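Local coordinates for protein nidogen (Mus musculus, PDB 1NPE) that probably links laminin to other basement-membrane proteins, using this six-bladed YWTD beta-propeller domain as the laminin-binding part, at residues 90-95 with 103-108; 115-120 with 149-154; 218-223 with 233-238; 210-215 with 224-229. All blocks are in the same frame, centred on the assembly; numbering follows the deposited sequence.

The four contacts sample one six-bladed propeller. Contact 1 is mostly buried and unites the two middle strands of a blade through backbone bonds and side chains on both faces. Contact 2 touches it, sharing the blade through strand 114-117, but is smaller, partly exposed and lies between blades, relying on side-chain packing. Contacts 3 and 4 occupy another blade, about 28 and 25 Å from contact 1 between centres. Both use strand 220-225: contact 3 pairs it with strand 230-235 by short backbone bonds, while contact 4, nearer the centre of the chain, pairs its end with strand 211-217 and adds an aromatic cluster, which another protein's chain touches, and an aspartate that binds backbone N-H groups.

Contact 1. Residues 90-95 with 103-108; sequences GRTIFW and IEVAKM
Glu104 lays its side chain against the indole of Trp95, its partner in an antiparallel hydrogen-bonded pair. Its CB sits over one face of the six-membered ring, 3.6 Å from the centroid, in a CH-pi contact. CG, anti to the carbonyl carbon (chi1 -57°), remains 3.9 Å from Trp95 CZ2. CD is also near that rim atom, and the carboxylate is turned 37° from the ring plane. At the tip, OE1 lies near Trp95 CZ2 and CH2 and is hydrogen-bonded outside the two segments. OE2 accepts from a water that in turn accepts from Trp95 NE1 at 2.9 Å, and it forms salt bridges with Arg113 and Arg102. Glutamate suits this place: its aliphatic stem packs on the ring and its charged end meets two arginines. Beside it the small Ala106 brings CB to the edge of the indole, 3.9 Å from CZ3.

On the opposite face, Val105 and Phe94 lie side by side, with Val105 CG2 over the phenyl ring, 3.9 Å from its centroid. Paired backbone bonds join Ile93 with Ala106 and Trp95 with Glu104. The ladder frays at Met108, whose N reaches Arg91 O at 3.3 Å, bent to 136°, and a water bridges them. Here Met108 also places CE over one face of the Arg91 guanidinium, 3.3 Å from CZ, a group also held by a salt bridge to Asp44. Arg91 and Thr92 form a G1 beta bulge opposite Asp87. This is a beta hairpin of the two middle strands of a four-stranded propeller blade, with Phe94 and Trp95 opening a Phe-Trp-Thr-Asp version of the YWTD motif.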
# COMPACT_ATOMS: atom_id res chain seq x y z
N GLY A 90 1.25 18.94 17.33
CA GLY A 90 0.40 19.83 16.55
C GLY A 90 -1.01 19.30 16.35
O GLY A 90 -1.88 20.03 15.88
N ARG A 91 -1.23 18.03 16.70
CA ARG A 91 -2.54 17.38 16.59
C ARG A 91 -3.00 17.16 15.14
O ARG A 91 -4.11 17.53 14.77
CB ARG A 91 -3.62 18.19 17.33
CG ARG A 91 -3.36 18.44 18.81
CD ARG A 91 -3.74 17.25 19.68
NE ARG A 91 -2.70 16.23 19.70
CZ ARG A 91 -2.89 14.97 20.06
NH1 ARG A 91 -4.09 14.53 20.43
NH2 ARG A 91 -1.86 14.13 20.07
N THR A 92 -2.14 16.57 14.31
CA THR A 92 -2.49 16.32 12.91
C THR A 92 -2.06 14.94 12.43
O THR A 92 -1.23 14.28 13.04
CB THR A 92 -1.90 17.38 11.96
OG1 THR A 92 -0.47 17.43 12.12
CG2 THR A 92 -2.49 18.74 12.24
N ILE A 93 -2.65 14.50 11.32
CA ILE A 93 -2.33 13.22 10.71
C ILE A 93 -1.73 13.45 9.32
O ILE A 93 -1.92 14.52 8.72
CB ILE A 93 -3.57 12.31 10.57
CG1 ILE A 93 -4.59 12.92 9.60
CG2 ILE A 93 -4.24 12.12 11.92
CD1 ILE A 93 -5.75 12.00 9.28
N PHE A 94 -0.97 12.47 8.84
CA PHE A 94 -0.36 12.52 7.51
C PHE A 94 -0.60 11.14 6.90
O PHE A 94 -0.61 10.15 7.62
CB PHE A 94 1.17 12.70 7.60
CG PHE A 94 1.61 14.03 8.16
CD1 PHE A 94 2.07 15.03 7.30
CD2 PHE A 94 1.64 14.25 9.53
CE1 PHE A 94 2.56 16.24 7.81
CE2 PHE A 94 2.13 15.45 10.05
CZ PHE A 94 2.59 16.45 9.19
N TRP A 95 -0.79 11.07 5.59
CA TRP A 95 -0.98 9.76 4.97
C TRP A 95 -0.56 9.72 3.51
O TRP A 95 -0.47 10.75 2.84
CB TRP A 95 -2.42 9.25 5.14
CG TRP A 95 -3.45 9.89 4.24
CD1 TRP A 95 -3.84 9.45 3.01
CD2 TRP A 95 -4.26 11.03 4.54
NE1 TRP A 95 -4.86 10.24 2.53
CE2 TRP A 95 -5.14 11.22 3.45
CE3 TRP A 95 -4.33 11.91 5.63
CZ2 TRP A 95 -6.08 12.25 3.41
CZ3 TRP A 95 -5.28 12.94 5.59
CH2 TRP A 95 -6.14 13.09 4.49
N ILE A 103 0.33 12.91 -0.71
CA ILE A 103 0.54 12.86 0.72
C ILE A 103 -0.28 14.02 1.26
O ILE A 103 -0.08 15.17 0.88
CB ILE A 103 2.03 13.02 1.09
CG1 ILE A 103 2.82 11.79 0.63
CG2 ILE A 103 2.19 13.21 2.60
CD1 ILE A 103 4.31 11.93 0.77
N GLU A 104 -1.27 13.69 2.08
CA GLU A 104 -2.11 14.71 2.66
C GLU A 104 -1.91 14.84 4.16
O GLU A 104 -1.37 13.95 4.82
CB GLU A 104 -3.58 14.42 2.36
CG GLU A 104 -3.91 14.29 0.87
CD GLU A 104 -5.39 14.39 0.60
OE1 GLU A 104 -6.02 15.35 1.08
OE2 GLU A 104 -5.94 13.51 -0.08
N VAL A 105 -2.30 15.98 4.69
CA VAL A 105 -2.20 16.25 6.11
C VAL A 105 -3.57 16.80 6.51
O VAL A 105 -4.25 17.42 5.69
CB VAL A 105 -1.06 17.26 6.41
CG1 VAL A 105 -1.26 18.57 5.65
CG2 VAL A 105 -0.95 17.50 7.90
N ALA A 106 -4.00 16.50 7.73
CA ALA A 106 -5.29 16.97 8.22
C ALA A 106 -5.34 16.93 9.75
O ALA A 106 -4.44 16.38 10.38
CB ALA A 106 -6.42 16.10 7.65
N LYS A 107 -6.37 17.54 10.33
CA LYS A 107 -6.53 17.55 11.78
C LYS A 107 -6.85 16.13 12.25
O LYS A 107 -7.28 15.29 11.46
CB LYS A 107 -7.67 18.49 12.18
CG LYS A 107 -7.36 19.96 11.95
CD LYS A 107 -8.54 20.84 12.30
CE LYS A 107 -8.91 20.77 13.77
NZ LYS A 107 -9.94 21.80 14.12
N MET A 108 -6.66 15.87 13.55
CA MET A 108 -6.93 14.55 14.11
C MET A 108 -8.33 14.03 13.76
O MET A 108 -8.51 12.83 13.54
CB MET A 108 -6.78 14.56 15.63
CG MET A 108 -5.42 15.00 16.14
SD MET A 108 -4.12 13.84 15.80
CE MET A 108 -3.78 13.22 17.38
O HOH W 1 -6.58 18.31 15.40
O HOH W 2 -5.82 10.89 -0.10

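Contact 2. Residues 115-120 with 149-154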
# COMPACT_ATOMS: atom_id res chain seq x y z
N VAL A 115 -3.36 19.01 0.67
CA VAL A 115 -2.49 18.13 -0.09
C VAL A 115 -1.09 18.68 0.10
O VAL A 115 -0.74 19.74 -0.43
CB VAL A 115 -2.86 18.12 -1.60
CG1 VAL A 115 -1.87 17.29 -2.39
CG2 VAL A 115 -4.28 17.57 -1.79
N LEU A 116 -0.30 17.98 0.91
CA LEU A 116 1.07 18.39 1.19
C LEU A 116 1.96 18.23 -0.04
O LEU A 116 2.71 19.14 -0.39
CB LEU A 116 1.63 17.60 2.38
CG LEU A 116 2.72 18.28 3.22
CD1 LEU A 116 2.21 19.63 3.74
CD2 LEU A 116 3.12 17.37 4.38
N PHE A 117 1.87 17.08 -0.70
CA PHE A 117 2.65 16.80 -1.90
C PHE A 117 1.82 15.98 -2.87
O PHE A 117 1.04 15.13 -2.45
CB PHE A 117 3.92 15.99 -1.56
CG PHE A 117 4.84 16.65 -0.58
CD1 PHE A 117 5.57 17.78 -0.94
CD2 PHE A 117 4.98 16.14 0.71
CE1 PHE A 117 6.44 18.39 -0.03
CE2 PHE A 117 5.85 16.74 1.63
CZ PHE A 117 6.58 17.87 1.26
N ASP A 118 2.00 16.20 -4.17
CA ASP A 118 1.24 15.43 -5.15
C ASP A 118 1.92 15.29 -6.51
O ASP A 118 1.26 15.04 -7.52
CB ASP A 118 -0.18 15.99 -5.32
CG ASP A 118 -0.19 17.38 -5.93
OD1 ASP A 118 0.88 18.02 -6.01
OD2 ASP A 118 -1.29 17.82 -6.34
N THR A 119 3.23 15.49 -6.52
CA THR A 119 4.03 15.35 -7.73
C THR A 119 5.19 14.46 -7.34
O THR A 119 5.55 14.41 -6.17
CB THR A 119 4.55 16.72 -8.26
OG1 THR A 119 5.27 17.40 -7.23
CG2 THR A 119 3.39 17.59 -8.73
N GLY A 120 5.73 13.71 -8.30
CA GLY A 120 6.83 12.81 -8.02
C GLY A 120 6.45 11.62 -7.14
O GLY A 120 7.32 10.97 -6.56
N GLU A 149 12.18 9.49 0.94
CA GLU A 149 12.23 10.95 0.93
C GLU A 149 11.96 11.54 2.30
O GLU A 149 11.41 10.89 3.18
CB GLU A 149 11.20 11.54 -0.04
CG GLU A 149 11.40 11.22 -1.51
CD GLU A 149 10.54 12.10 -2.41
OE1 GLU A 149 10.94 13.26 -2.68
OE2 GLU A 149 9.47 11.64 -2.85
N THR A 150 12.36 12.80 2.45
CA THR A 150 12.13 13.51 3.69
C THR A 150 11.73 14.94 3.37
O THR A 150 11.97 15.44 2.26
CB THR A 150 13.38 13.53 4.61
OG1 THR A 150 13.01 14.09 5.87
CG2 THR A 150 14.48 14.38 4.03
N SER A 151 11.08 15.58 4.33
CA SER A 151 10.68 16.97 4.20
C SER A 151 10.32 17.45 5.59
O SER A 151 10.25 16.64 6.52
CB SER A 151 9.47 17.12 3.27
OG SER A 151 8.26 16.85 3.96
N HIS A 152 10.15 18.75 5.74
CA HIS A 152 9.74 19.30 7.02
C HIS A 152 8.25 18.90 7.10
O HIS A 152 7.61 18.68 6.07
CB HIS A 152 9.84 20.84 7.03
CG HIS A 152 11.23 21.37 7.15
ND1 HIS A 152 11.53 22.71 6.98
CD2 HIS A 152 12.40 20.77 7.49
CE1 HIS A 152 12.82 22.91 7.20
NE2 HIS A 152 13.37 21.75 7.51
N MET A 153 7.71 18.81 8.31
CA MET A 153 6.31 18.48 8.46
C MET A 153 5.41 19.59 7.92
O MET A 153 4.26 19.34 7.56
CB MET A 153 5.98 18.17 9.92
CG MET A 153 6.39 16.77 10.33
SD MET A 153 6.41 16.48 12.10
CE MET A 153 4.71 16.49 12.44
N ASP A 154 5.97 20.79 7.79
CA ASP A 154 5.24 21.95 7.27
C ASP A 154 5.15 21.97 5.73
O ASP A 154 4.52 22.86 5.16
CB ASP A 154 5.82 23.27 7.80
CG ASP A 154 7.28 23.50 7.41
OD1 ASP A 154 7.69 23.12 6.29
OD2 ASP A 154 8.03 24.09 8.21
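Phe117 points the edge of its ring at Ser151, whose OG lies near the ring plane, 3.3 Å from Phe117 CZ. The phenylalanine ring also meets that of Trp138. Ser151 holds OG between its backbone N and carbonyl carbon (chi1 82°), where it donates to His152 O at 2.9 Å from above the carbonyl plane. A serine fits well here: it is small enough to admit the phenyl edge, and its hydroxyl is satisfied by its own strand.

In Leu116, CG is anti to the backbone N (chi1 -153°), and of the two methyls beyond it CD2 lies 3.9 Å from Met153 O, resting against the backbone of the other segment. Leu116 and Phe117 are consecutive, yet both aim at residues 149-154. A classic beta bulge opposite Ile103 accompanies this departure from the usual alternation.

The two segments share no direct hydrogen bond; a polar link between them runs through a third residue, Arg158, which forms a salt bridge with Glu149 OE2 and also donates to Thr119 O. Lys147 donates to Gly120 O and makes only a long, weak ion pair with Glu149 OE2. Gly120 has a positive phi, a conformation glycine adopts readily. The packing is that of neighbouring propeller blades, the outermost strand 114-117 of one facing strand 147-152 of the next.

Contact 3. Residues 218-223 with 233-238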
# COMPACT_ATOMS: atom_id res chain seq x y z
N GLY A 218 13.29 1.06 20.45
CA GLY A 218 14.68 1.07 20.90
C GLY A 218 15.64 0.49 19.88
O GLY A 218 15.77 0.99 18.76
N LYS A 219 16.32 -0.58 20.29
CA LYS A 219 17.29 -1.28 19.44
C LYS A 219 16.63 -2.35 18.55
O LYS A 219 17.25 -2.85 17.61
CB LYS A 219 18.37 -1.92 20.32
CG LYS A 219 17.81 -2.68 21.53
CD LYS A 219 18.88 -3.51 22.24
CE LYS A 219 20.02 -2.65 22.78
NZ LYS A 219 21.11 -3.49 23.36
N ASN A 220 15.38 -2.69 18.86
CA ASN A 220 14.65 -3.71 18.11
C ASN A 220 13.72 -3.20 17.00
O ASN A 220 13.06 -2.17 17.13
CB ASN A 220 13.82 -4.57 19.07
CG ASN A 220 14.60 -5.74 19.64
OD1 ASN A 220 15.83 -5.80 19.54
ND2 ASN A 220 13.89 -6.69 20.24
N LEU A 221 13.68 -3.96 15.91
CA LEU A 221 12.80 -3.64 14.79
C LEU A 221 11.74 -4.73 14.73
O LEU A 221 12.03 -5.90 14.96
CB LEU A 221 13.55 -3.63 13.45
CG LEU A 221 14.52 -2.49 13.14
CD1 LEU A 221 15.03 -2.67 11.71
CD2 LEU A 221 13.84 -1.14 13.31
N TYR A 222 10.51 -4.34 14.43
CA TYR A 222 9.42 -5.30 14.31
C TYR A 222 8.79 -5.09 12.95
O TYR A 222 8.28 -4.01 12.66
CB TYR A 222 8.37 -5.10 15.41
CG TYR A 222 8.90 -5.29 16.81
CD1 TYR A 222 9.44 -4.22 17.52
CD2 TYR A 222 8.88 -6.55 17.42
CE1 TYR A 222 9.95 -4.39 18.80
CE2 TYR A 222 9.38 -6.73 18.70
CZ TYR A 222 9.91 -5.65 19.39
OH TYR A 222 10.42 -5.82 20.65
N TYR A 223 8.86 -6.11 12.10
CA TYR A 223 8.27 -6.01 10.77
C TYR A 223 7.30 -7.13 10.43
O TYR A 223 7.36 -8.23 11.00
CB TYR A 223 9.36 -5.89 9.70
CG TYR A 223 10.17 -7.14 9.41
CD1 TYR A 223 9.76 -8.03 8.41
CD2 TYR A 223 11.36 -7.40 10.07
CE1 TYR A 223 10.54 -9.15 8.08
CE2 TYR A 223 12.15 -8.51 9.76
CZ TYR A 223 11.73 -9.38 8.76
OH TYR A 223 12.51 -10.46 8.42
N ALA A 233 10.86 -9.87 14.92
CA ALA A 233 11.61 -8.93 15.74
C ALA A 233 13.11 -9.08 15.43
O ALA A 233 13.66 -10.18 15.54
CB ALA A 233 11.35 -9.18 17.22
N MET A 234 13.75 -7.99 15.04
CA MET A 234 15.17 -8.01 14.71
C MET A 234 15.94 -6.97 15.50
O MET A 234 15.44 -5.87 15.75
CB MET A 234 15.37 -7.76 13.21
CG MET A 234 14.79 -8.84 12.28
SD MET A 234 15.77 -10.36 12.18
CE MET A 234 15.33 -10.97 10.50
N ASP A 235 17.16 -7.32 15.92
CA ASP A 235 18.02 -6.41 16.67
C ASP A 235 18.98 -5.75 15.68
O ASP A 235 19.67 -6.44 14.92
CB ASP A 235 18.81 -7.19 17.74
CG ASP A 235 19.58 -6.28 18.70
OD1 ASP A 235 19.95 -5.14 18.34
OD2 ASP A 235 19.83 -6.73 19.84
N LEU A 236 19.02 -4.42 15.70
CA LEU A 236 19.86 -3.63 14.80
C LEU A 236 21.34 -4.01 14.81
O LEU A 236 21.85 -4.56 13.83
CB LEU A 236 19.72 -2.14 15.12
CG LEU A 236 18.42 -1.38 14.86
CD1 LEU A 236 18.68 0.10 15.12
CD2 LEU A 236 17.97 -1.56 13.44
N ALA A 237 22.00 -3.71 15.93
CA ALA A 237 23.43 -3.96 16.11
C ALA A 237 23.90 -5.39 15.81
O ALA A 237 24.60 -5.62 14.82
CB ALA A 237 23.85 -3.54 17.49
N ILE A 238 23.52 -6.34 16.66
CA ILE A 238 23.95 -7.72 16.46
C ILE A 238 23.41 -8.37 15.18
O ILE A 238 23.84 -9.47 14.81
CB ILE A 238 23.59 -8.60 17.68
CG1 ILE A 238 22.07 -8.69 17.85
CG2 ILE A 238 24.25 -8.03 18.94
CD1 ILE A 238 21.65 -9.58 18.98
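Leu221 and Met234 form the tight centre of this contact, a hydrogen-bonded antiparallel pair. Leu221 N reaches Met234 O at 2.6 Å, and Met234 N returns the bond to Leu221 O at 2.7 Å. A third rung, from Leu236 N to Lys219 O, is almost straight at 176°. Next to these rungs Leu221 and Leu236 cross at about a right angle, CD1 of the first 3.6 Å from CD2 of the second. Their branched ends give an apolar patch where the strand 230-235 has just ended.

Tyr223 and Met234 pack differently. The tyrosine CG stands between its backbone N and carbonyl carbon (chi1 72°), and the edge of its ring meets Met234 CG, 3.7 Å from CE2. Met234 bends at chi2, which turns SD aside, and its CE lies 3.5 Å from Tyr223 OH, a flexible thioether fitting itself to a rigid ring. On the opposite face Ala233 is small enough to bring CB to 3.5 Å from Tyr222 CE2. There the buried Asn220 and Asp235 also cross, Asn220 OD1 near Asp235 CB, with amide and carboxylate planes 67° apart.

The solvent side lies at the Lys219 side chain, although its backbone O is firmly bonded. NZ stays 5.0 Å from Asp235 OD2, so the opposite charges may attract without touching.

Within the blade, this hairpin is flanked by strand 211-217 beside 220-225 and by strand 240-245 beside 230-235. Tyr222 also packs on Ile256 and Ile258 of strand 256-259, in the neighbouring sheet, and on Met22 of a loop.

Contact 4. Residues 210-215 with 224-229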
# COMPACT_ATOMS: atom_id res chain seq x y z
N TYR A 210 9.92 -11.04 2.74
CA TYR A 210 9.01 -10.13 2.05
C TYR A 210 8.36 -9.19 3.04
O TYR A 210 7.16 -9.30 3.33
CB TYR A 210 7.94 -10.88 1.24
CG TYR A 210 7.45 -10.05 0.07
CD1 TYR A 210 7.96 -10.26 -1.22
CD2 TYR A 210 6.55 -9.00 0.25
CE1 TYR A 210 7.59 -9.43 -2.28
CE2 TYR A 210 6.18 -8.17 -0.80
CZ TYR A 210 6.71 -8.39 -2.06
OH TYR A 210 6.38 -7.55 -3.09
N PRO A 211 9.14 -8.24 3.56
CA PRO A 211 8.68 -7.24 4.53
C PRO A 211 7.66 -6.30 3.93
O PRO A 211 7.80 -5.88 2.78
CB PRO A 211 9.96 -6.45 4.83
CG PRO A 211 11.07 -7.28 4.35
CD PRO A 211 10.53 -7.98 3.15
N PHE A 212 6.65 -5.96 4.72
CA PHE A 212 5.63 -5.01 4.28
C PHE A 212 5.68 -3.72 5.10
O PHE A 212 5.63 -2.63 4.55
CB PHE A 212 4.22 -5.59 4.35
CG PHE A 212 3.17 -4.59 3.99
CD1 PHE A 212 2.89 -4.32 2.66
CD2 PHE A 212 2.52 -3.85 4.98
CE1 PHE A 212 1.99 -3.32 2.31
CE2 PHE A 212 1.63 -2.84 4.64
CZ PHE A 212 1.36 -2.58 3.30
N ALA A 213 5.67 -3.86 6.43
CA ALA A 213 5.69 -2.70 7.30
C ALA A 213 6.67 -2.92 8.44
O ALA A 213 7.05 -4.06 8.74
CB ALA A 213 4.31 -2.41 7.86
N VAL A 214 7.06 -1.83 9.08
CA VAL A 214 8.01 -1.92 10.17
C VAL A 214 7.79 -0.79 11.16
O VAL A 214 7.26 0.27 10.81
CB VAL A 214 9.46 -1.85 9.65
CG1 VAL A 214 9.76 -0.45 9.10
CG2 VAL A 214 10.44 -2.24 10.73
N THR A 215 8.17 -1.06 12.40
CA THR A 215 8.08 -0.09 13.48
C THR A 215 9.25 -0.41 14.40
O THR A 215 9.86 -1.48 14.29
CB THR A 215 6.72 -0.18 14.25
OG1 THR A 215 6.63 0.92 15.16
CG2 THR A 215 6.61 -1.49 15.02
N THR A 224 6.37 -6.83 9.52
CA THR A 224 5.39 -7.81 9.07
C THR A 224 5.90 -8.39 7.76
O THR A 224 6.41 -7.65 6.91
CB THR A 224 4.01 -7.18 8.86
OG1 THR A 224 4.10 -6.12 7.89
CG2 THR A 224 3.47 -6.63 10.18
N ASP A 225 5.77 -9.70 7.60
CA ASP A 225 6.25 -10.38 6.41
C ASP A 225 5.15 -11.15 5.70
O ASP A 225 4.41 -11.91 6.32
CB ASP A 225 7.41 -11.30 6.80
CG ASP A 225 8.16 -11.85 5.59
OD1 ASP A 225 7.65 -12.76 4.93
OD2 ASP A 225 9.29 -11.40 5.32
N TRP A 226 5.05 -10.93 4.40
CA TRP A 226 4.05 -11.57 3.54
C TRP A 226 4.37 -13.03 3.17
O TRP A 226 3.48 -13.82 2.87
CB TRP A 226 3.89 -10.76 2.26
CG TRP A 226 3.05 -9.52 2.39
CD1 TRP A 226 2.49 -9.02 3.54
CD2 TRP A 226 2.63 -8.66 1.33
NE1 TRP A 226 1.76 -7.90 3.25
CE2 TRP A 226 1.83 -7.65 1.91
CE3 TRP A 226 2.87 -8.63 -0.05
CZ2 TRP A 226 1.25 -6.63 1.15
CZ3 TRP A 226 2.30 -7.62 -0.80
CH2 TRP A 226 1.50 -6.63 -0.20
N LYS A 227 5.66 -13.35 3.12
CA LYS A 227 6.11 -14.69 2.78
C LYS A 227 5.92 -15.65 3.95
O LYS A 227 5.32 -16.71 3.80
CB LYS A 227 7.58 -14.63 2.36
CG LYS A 227 8.32 -15.97 2.28
CD LYS A 227 7.93 -16.79 1.07
CE LYS A 227 8.75 -18.08 1.02
NZ LYS A 227 8.31 -19.00 -0.07
N THR A 228 6.38 -15.23 5.13
CA THR A 228 6.30 -16.05 6.34
C THR A 228 5.02 -15.90 7.15
O THR A 228 4.77 -16.68 8.07
CB THR A 228 7.48 -15.76 7.28
OG1 THR A 228 7.37 -14.43 7.79
CG2 THR A 228 8.81 -15.91 6.54
N ASN A 229 4.21 -14.90 6.82
CA ASN A 229 2.97 -14.64 7.55
C ASN A 229 3.24 -14.50 9.04
O ASN A 229 2.59 -15.14 9.86
CB ASN A 229 1.94 -15.74 7.30
CG ASN A 229 1.21 -15.56 5.98
OD1 ASN A 229 0.63 -14.51 5.72
ND2 ASN A 229 1.24 -16.59 5.14
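Pro211 and Asp225 face each other in segments that run antiparallel, their end-to-end directions 163° apart. Phe212 N donates to Thr224 O at 2.8 Å, Trp226 N to Tyr210 O at 2.9 Å and Thr224 N to Ala213 O at 3.0 Å. Ala213 N turns instead to the Thr224 hydroxyl, OG1, at 3.1 Å in a bent bond (137°); threonine suits the place, since OG1 accepts here while donating to Tyr254 O. Asp225 takes up two backbone N-H groups: OD2 accepts from Tyr210 N at 2.7 Å, from above the carboxylate plane, and OD1 from Thr228 N in an Asx motif.

Tyr210 and Phe212 approach the broad Trp226 indole from the same side of its plane. Their rings are nearly parallel to it but slid apart, with Tyr210 CE2 3.4 Å from Trp226 CE3. Phe212 CB forms a CH-pi contact over the indole face, and with CG anti to the backbone N (chi1 176°) the phenyl ring has CD1 close to Trp226 CZ2.

A chain of another protein hydrogen-bonds Tyr210 OH through a polar side chain and packs its backbone on Trp226. Strand 256-259 packs on Ala213 and Thr224 through Ile256, and strand 180-185 on Pro211 through Val184.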